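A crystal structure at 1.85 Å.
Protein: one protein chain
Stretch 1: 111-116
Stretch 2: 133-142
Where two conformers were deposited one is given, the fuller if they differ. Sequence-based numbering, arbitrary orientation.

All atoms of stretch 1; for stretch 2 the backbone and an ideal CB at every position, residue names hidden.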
ATOM      1  N   GLU B 111     -11.342  12.568  -8.092  0.60 28.86           N
ATOM      2  CA  GLU B 111     -12.440  13.524  -8.220  0.60 29.18           C
ATOM      3  C   GLU B 111     -12.563  14.064  -9.636  0.60 29.14           C
ATOM      4  O   GLU B 111     -13.670  14.125 -10.183  0.60 29.10           O
ATOM      5  CB  GLU B 111     -12.286  14.663  -7.199  0.60 29.51           C
ATOM      6  CG  GLU B 111     -12.584  14.177  -5.778  0.60 30.60           C
ATOM      7  CD  GLU B 111     -12.053  15.068  -4.667  0.60 32.63           C
ATOM      8  OE1 GLU B 111     -11.187  15.941  -4.910  0.60 32.83           O
ATOM      9  OE2 GLU B 111     -12.507  14.870  -3.524  0.60 32.09           O
ATOM     10  N   ALA B 112     -11.425  14.429 -10.226  1.00 28.82           N
ATOM     11  CA  ALA B 112     -11.360  14.919 -11.586  1.00 28.66           C
ATOM     12  C   ALA B 112     -12.036  13.972 -12.561  1.00 28.57           C
ATOM     13  O   ALA B 112     -12.875  14.405 -13.333  1.00 28.47           O
ATOM     14  CB  ALA B 112      -9.920  15.142 -12.000  1.00 29.48           C
ATOM     15  N   LEU B 113     -11.676  12.685 -12.505  1.00 27.97           N
ATOM     16  CA  LEU B 113     -12.113  11.698 -13.504  1.00 27.49           C
ATOM     17  C   LEU B 113     -13.430  11.010 -13.148  1.00 27.76           C
ATOM     18  O   LEU B 113     -14.058  10.362 -14.006  1.00 27.98           O
ATOM     19  CB  LEU B 113     -11.052  10.593 -13.671  1.00 26.98           C
ATOM     20  CG  LEU B 113      -9.665  11.043 -14.160  1.00 26.90           C
ATOM     21  CD1 LEU B 113      -8.567   9.980 -13.862  1.00 25.04           C
ATOM     22  CD2 LEU B 113      -9.738  11.443 -15.633  1.00 27.53           C
ATOM     23  N   GLY B 114     -13.823  11.100 -11.890  1.00 27.28           N
ATOM     24  CA  GLY B 114     -14.979  10.345 -11.400  1.00 26.63           C
ATOM     25  C   GLY B 114     -14.731   8.857 -11.281  1.00 26.50           C
ATOM     26  O   GLY B 114     -15.599   8.060 -11.632  1.00 25.10           O
ATOM     27  N   ILE B 115     -13.566   8.478 -10.747  1.00 26.65           N
ATOM     28  CA  ILE B 115     -13.208   7.079 -10.471  1.00 27.68           C
ATOM     29  C   ILE B 115     -12.637   7.006  -9.045  1.00 28.14           C
ATOM     30  O   ILE B 115     -12.470   8.044  -8.393  1.00 28.59           O
ATOM     31  CB  ILE B 115     -12.170   6.490 -11.496  1.00 28.57           C
ATOM     32  CG1 ILE B 115     -10.790   7.173 -11.374  1.00 27.24           C
ATOM     33  CG2 ILE B 115     -12.706   6.559 -12.935  1.00 27.66           C
ATOM     34  CD1 ILE B 115      -9.719   6.633 -12.360  1.00 28.67           C
ATOM     35  N   SER B 116     -12.329   5.810  -8.566  1.00 28.07           N
ATOM     36  CA  SER B 116     -11.852   5.670  -7.191  1.00 28.30           C
ATOM     37  C   SER B 116     -10.378   6.047  -7.063  1.00 28.09           C
ATOM     38  O   SER B 116      -9.642   5.994  -8.062  1.00 27.18           O
ATOM     39  CB  SER B 116     -12.078   4.251  -6.707  1.00 28.56           C
ATOM     40  OG  SER B 116     -11.116   3.351  -7.252  1.00 29.14           O
ATOM     41  N   UNK B 133     -10.791   5.017 -22.838  1.00 25.91           N
ATOM     42  CA  UNK B 133     -11.829   5.890 -22.246  1.00 26.05           C
ATOM     43  C   UNK B 133     -11.271   6.792 -21.099  1.00 25.00           C
ATOM     44  O   UNK B 133     -11.610   7.976 -20.986  1.00 25.11           O
ATOM     45  CB  UNK B 133     -12.973   5.027 -21.710  1.00 26.05           C
ATOM     46  N   UNK B 134     -10.406   6.218 -20.264  1.00 24.27           N
ATOM     47  CA  UNK B 134      -9.827   6.940 -19.123  1.00 23.20           C
ATOM     48  C   UNK B 134      -8.894   8.031 -19.622  1.00 23.62           C
ATOM     49  O   UNK B 134      -8.980   9.178 -19.170  1.00 22.52           O
ATOM     50  CB  UNK B 134      -9.077   5.984 -18.193  1.00 23.20           C
ATOM     51  N   UNK B 135      -8.005   7.694 -20.565  1.00 23.06           N
ATOM     52  CA  UNK B 135      -7.120   8.717 -21.122  1.00 23.34           C
ATOM     53  C   UNK B 135      -7.862   9.866 -21.831  1.00 23.78           C
ATOM     54  O   UNK B 135      -7.525  11.036 -21.654  1.00 23.74           O
ATOM     55  CB  UNK B 135      -6.150   8.060 -22.106  1.00 23.34           C
ATOM     56  N   UNK B 136      -8.891   9.540 -22.607  1.00 23.80           N
ATOM     57  CA  UNK B 136      -9.728  10.579 -23.193  1.00 23.63           C
ATOM     58  C   UNK B 136     -10.341  11.469 -22.091  1.00 24.06           C
ATOM     59  O   UNK B 136     -10.385  12.696 -22.232  1.00 24.09           O
ATOM     60  CB  UNK B 136     -10.829   9.949 -24.048  1.00 23.63           C
ATOM     61  N   UNK B 137     -10.778  10.851 -20.988  1.00 23.72           N
ATOM     62  CA  UNK B 137     -11.290  11.593 -19.833  1.00 23.32           C
ATOM     63  C   UNK B 137     -10.247  12.524 -19.233  1.00 24.04           C
ATOM     64  O   UNK B 137     -10.596  13.663 -18.904  1.00 24.74           O
ATOM     65  CB  UNK B 137     -11.783  10.619 -18.761  1.00 23.32           C
ATOM     66  N   UNK B 138      -8.993  12.065 -19.111  1.00 23.93           N
ATOM     67  CA  UNK B 138      -7.892  12.938 -18.635  1.00 24.57           C
ATOM     68  C   UNK B 138      -7.785  14.189 -19.505  1.00 25.28           C
ATOM     69  O   UNK B 138      -7.771  15.306 -18.980  1.00 24.81           O
ATOM     70  CB  UNK B 138      -6.561  12.184 -18.642  1.00 24.57           C
ATOM     71  N   UNK B 139      -7.775  13.986 -20.826  1.00 26.18           N
ATOM     72  CA  UNK B 139      -7.650  15.076 -21.789  1.00 28.04           C
ATOM     73  C   UNK B 139      -8.881  15.996 -21.797  1.00 28.18           C
ATOM     74  O   UNK B 139      -8.749  17.213 -21.897  1.00 28.89           O
ATOM     75  CB  UNK B 139      -7.423  14.503 -23.189  1.00 28.04           C
ATOM     76  N   UNK B 140     -10.069  15.423 -21.653  1.00 28.96           N
ATOM     77  CA  UNK B 140     -11.295  16.207 -21.562  1.00 29.00           C
ATOM     78  C   UNK B 140     -11.355  17.062 -20.317  1.00 29.90           C
ATOM     79  O   UNK B 140     -11.783  18.221 -20.372  1.00 29.24           O
ATOM     80  CB  UNK B 140     -12.512  15.281 -21.601  1.00 29.00           C
ATOM     81  N   UNK B 141     -10.932  16.492 -19.188  1.00 30.38           N
ATOM     82  CA  UNK B 141     -10.867  17.257 -17.957  1.00 31.50           C
ATOM     83  C   UNK B 141      -9.881  18.419 -18.113  1.00 32.40           C
ATOM     84  O   UNK B 141     -10.157  19.542 -17.691  1.00 32.51           O
ATOM     85  CB  UNK B 141     -10.463  16.357 -16.787  1.00 31.50           C
ATOM     86  N   UNK B 142      -8.735  18.153 -18.726  1.00 33.01           N
ATOM     87  CA  UNK B 142      -7.741  19.213 -18.983  1.00 34.42           C
ATOM     88  C   UNK B 142      -8.264  20.331 -19.869  1.00 34.79           C
ATOM     89  O   UNK B 142      -7.871  21.488 -19.708  1.00 35.74           O
ATOM     90  CB  UNK B 142      -6.493  18.609 -19.631  1.00 34.42           C
TER

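Stretch 2 is helical throughout, and stretch 1 presents to it the end of another helix, with the methyl of Ala112, the side chain of Leu113 and, past the turn at Gly114, the side chain of Ile115. What stretch 1 offers is therefore largely apolar, and no hydrogen bond joins the two segments.

Position 133 has nothing of stretch 1 near its CB, so almost any helix-compatible residue would suit; it is Thr133, which makes no contact here.

At position 134 the CA-to-CB bond points sideways, and the ideal CB lies beyond contact range. A short side chain would stop short of stretch 1, whereas a longer apolar one, such as leucine, isoleucine or methionine, could reach CG2 of Ile115. The residue is Ile134. With chi1 and chi2 both m, its CD1 comes to 3.9 Å from CG2 of Ile115.

Positions 135 and 136 are little constrained: the first CB points away and the second is out of reach. They are Trp135 and Leu136, and neither touches stretch 1.

Position 137 lies where the backbones come close, its CA 6.4 Å from CA of Leu113. Its CB points toward stretch 1, and the ideal CB is already 3.8 Å from CD2 of Leu113. A small residue, alanine or perhaps serine or glycine, fits most simply. Ala137 is found, and its CB packs against Leu113 CD2 at 3.8 Å.

At position 138 the CB points sideways, the ideal CB 4.4 Å from Leu113 CD2. A modest, fairly apolar side chain such as cysteine, alanine or valine could flank that methyl. Cys138, chi1 m, sets SG 3.8 Å from Leu113 CD2, while its backbone N lies 3.6 Å from the same CD2; the leucine methyl thus rests on main chain as well as side chains.

Position 139 points away and position 140 is out of reach, so stretch 1 dictates neither. They are Leu139 and Gly140; at the latter there would be room for a CB.

Position 141 again points toward stretch 1, with its ideal CB 4.6 Å from O of Ala112. The space leading to the Ala112 methyl could take a long aliphatic or an aromatic side chain. It holds Trp141, whose chi1 of 179° (t) and chi2 of 89° present a ring face to Ala112: CB of Ala112 lies 3.6 Å from the centroid of the Trp141 five-membered ring, 15° off its normal, a CH-pi contact.

Position 142 is out of reach; Glu142 has its carboxylate oxygens hydrogen-bonded elsewhere in the structure.

Stretch 2, residues 133-142: TIWLACLGWE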
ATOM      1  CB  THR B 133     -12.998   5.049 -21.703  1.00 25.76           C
ATOM      2  OG1 THR B 133     -13.331   3.995 -22.637  1.00 26.89           O
ATOM      3  CG2 THR B 133     -14.192   5.919 -21.473  1.00 25.46           C
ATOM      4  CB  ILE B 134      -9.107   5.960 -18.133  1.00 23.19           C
ATOM      5  CG1 ILE B 134     -10.153   5.162 -17.331  1.00 23.67           C
ATOM      6  CG2 ILE B 134      -8.129   6.719 -17.177  1.00 23.87           C
ATOM      7  CD1 ILE B 134     -11.085   6.061 -16.485  1.00 25.73           C
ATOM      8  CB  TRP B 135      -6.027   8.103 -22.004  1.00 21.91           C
ATOM      9  CG  TRP B 135      -5.036   9.134 -22.453  1.00 22.82           C
ATOM     10  CD1 TRP B 135      -4.783   9.529 -23.744  1.00 22.36           C
ATOM     11  CD2 TRP B 135      -4.214   9.955 -21.612  1.00 21.52           C
ATOM     12  NE1 TRP B 135      -3.850  10.540 -23.748  1.00 21.12           N
ATOM     13  CE2 TRP B 135      -3.468  10.804 -22.459  1.00 22.72           C
ATOM     14  CE3 TRP B 135      -4.015  10.035 -20.220  1.00 21.89           C
ATOM     15  CZ2 TRP B 135      -2.542  11.728 -21.968  1.00 22.63           C
ATOM     16  CZ3 TRP B 135      -3.095  10.970 -19.729  1.00 22.13           C
ATOM     17  CH2 TRP B 135      -2.360  11.794 -20.613  1.00 22.55           C
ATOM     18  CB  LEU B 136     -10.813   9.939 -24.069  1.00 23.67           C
ATOM     19  CG  LEU B 136     -10.354   9.267 -25.381  1.00 24.02           C
ATOM     20  CD1 LEU B 136     -11.549   8.568 -26.013  1.00 24.35           C
ATOM     21  CD2 LEU B 136      -9.795  10.295 -26.358  1.00 23.96           C
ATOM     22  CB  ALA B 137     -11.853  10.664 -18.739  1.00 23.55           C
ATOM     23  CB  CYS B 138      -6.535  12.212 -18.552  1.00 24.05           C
ATOM     24  SG  CYS B 138      -6.504  10.790 -17.418  1.00 25.05           S
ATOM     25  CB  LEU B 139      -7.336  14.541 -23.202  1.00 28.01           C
ATOM     26  CG  LEU B 139      -5.993  13.816 -23.354  1.00 29.67           C
ATOM     27  CD1 LEU B 139      -5.795  13.294 -24.776  1.00 29.26           C
ATOM     28  CD2 LEU B 139      -4.837  14.699 -22.925  1.00 29.95           C
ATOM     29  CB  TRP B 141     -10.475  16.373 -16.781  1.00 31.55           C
ATOM     30  CG  TRP B 141     -10.384  17.132 -15.484  1.00 30.65           C
ATOM     31  CD1 TRP B 141     -11.390  17.359 -14.585  1.00 32.65           C
ATOM     32  CD2 TRP B 141      -9.209  17.749 -14.944  1.00 30.42           C
ATOM     33  NE1 TRP B 141     -10.916  18.111 -13.522  1.00 31.51           N
ATOM     34  CE2 TRP B 141      -9.577  18.352 -13.714  1.00 32.50           C
ATOM     35  CE3 TRP B 141      -7.876  17.866 -15.391  1.00 32.04           C
ATOM     36  CZ2 TRP B 141      -8.654  19.046 -12.905  1.00 32.43           C
ATOM     37  CZ3 TRP B 141      -6.960  18.563 -14.594  1.00 33.32           C
ATOM     38  CH2 TRP B 141      -7.364  19.148 -13.355  1.00 31.39           C
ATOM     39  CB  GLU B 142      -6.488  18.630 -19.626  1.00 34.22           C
ATOM     40  CG  GLU B 142      -5.443  18.235 -18.648  1.00 35.67           C
ATOM     41  CD  GLU B 142      -4.094  18.058 -19.301  1.00 35.62           C
ATOM     42  OE1 GLU B 142      -4.032  17.507 -20.417  1.00 37.62           O
ATOM     43  OE2 GLU B 142      -3.094  18.449 -18.676  1.00 36.45           O
TER
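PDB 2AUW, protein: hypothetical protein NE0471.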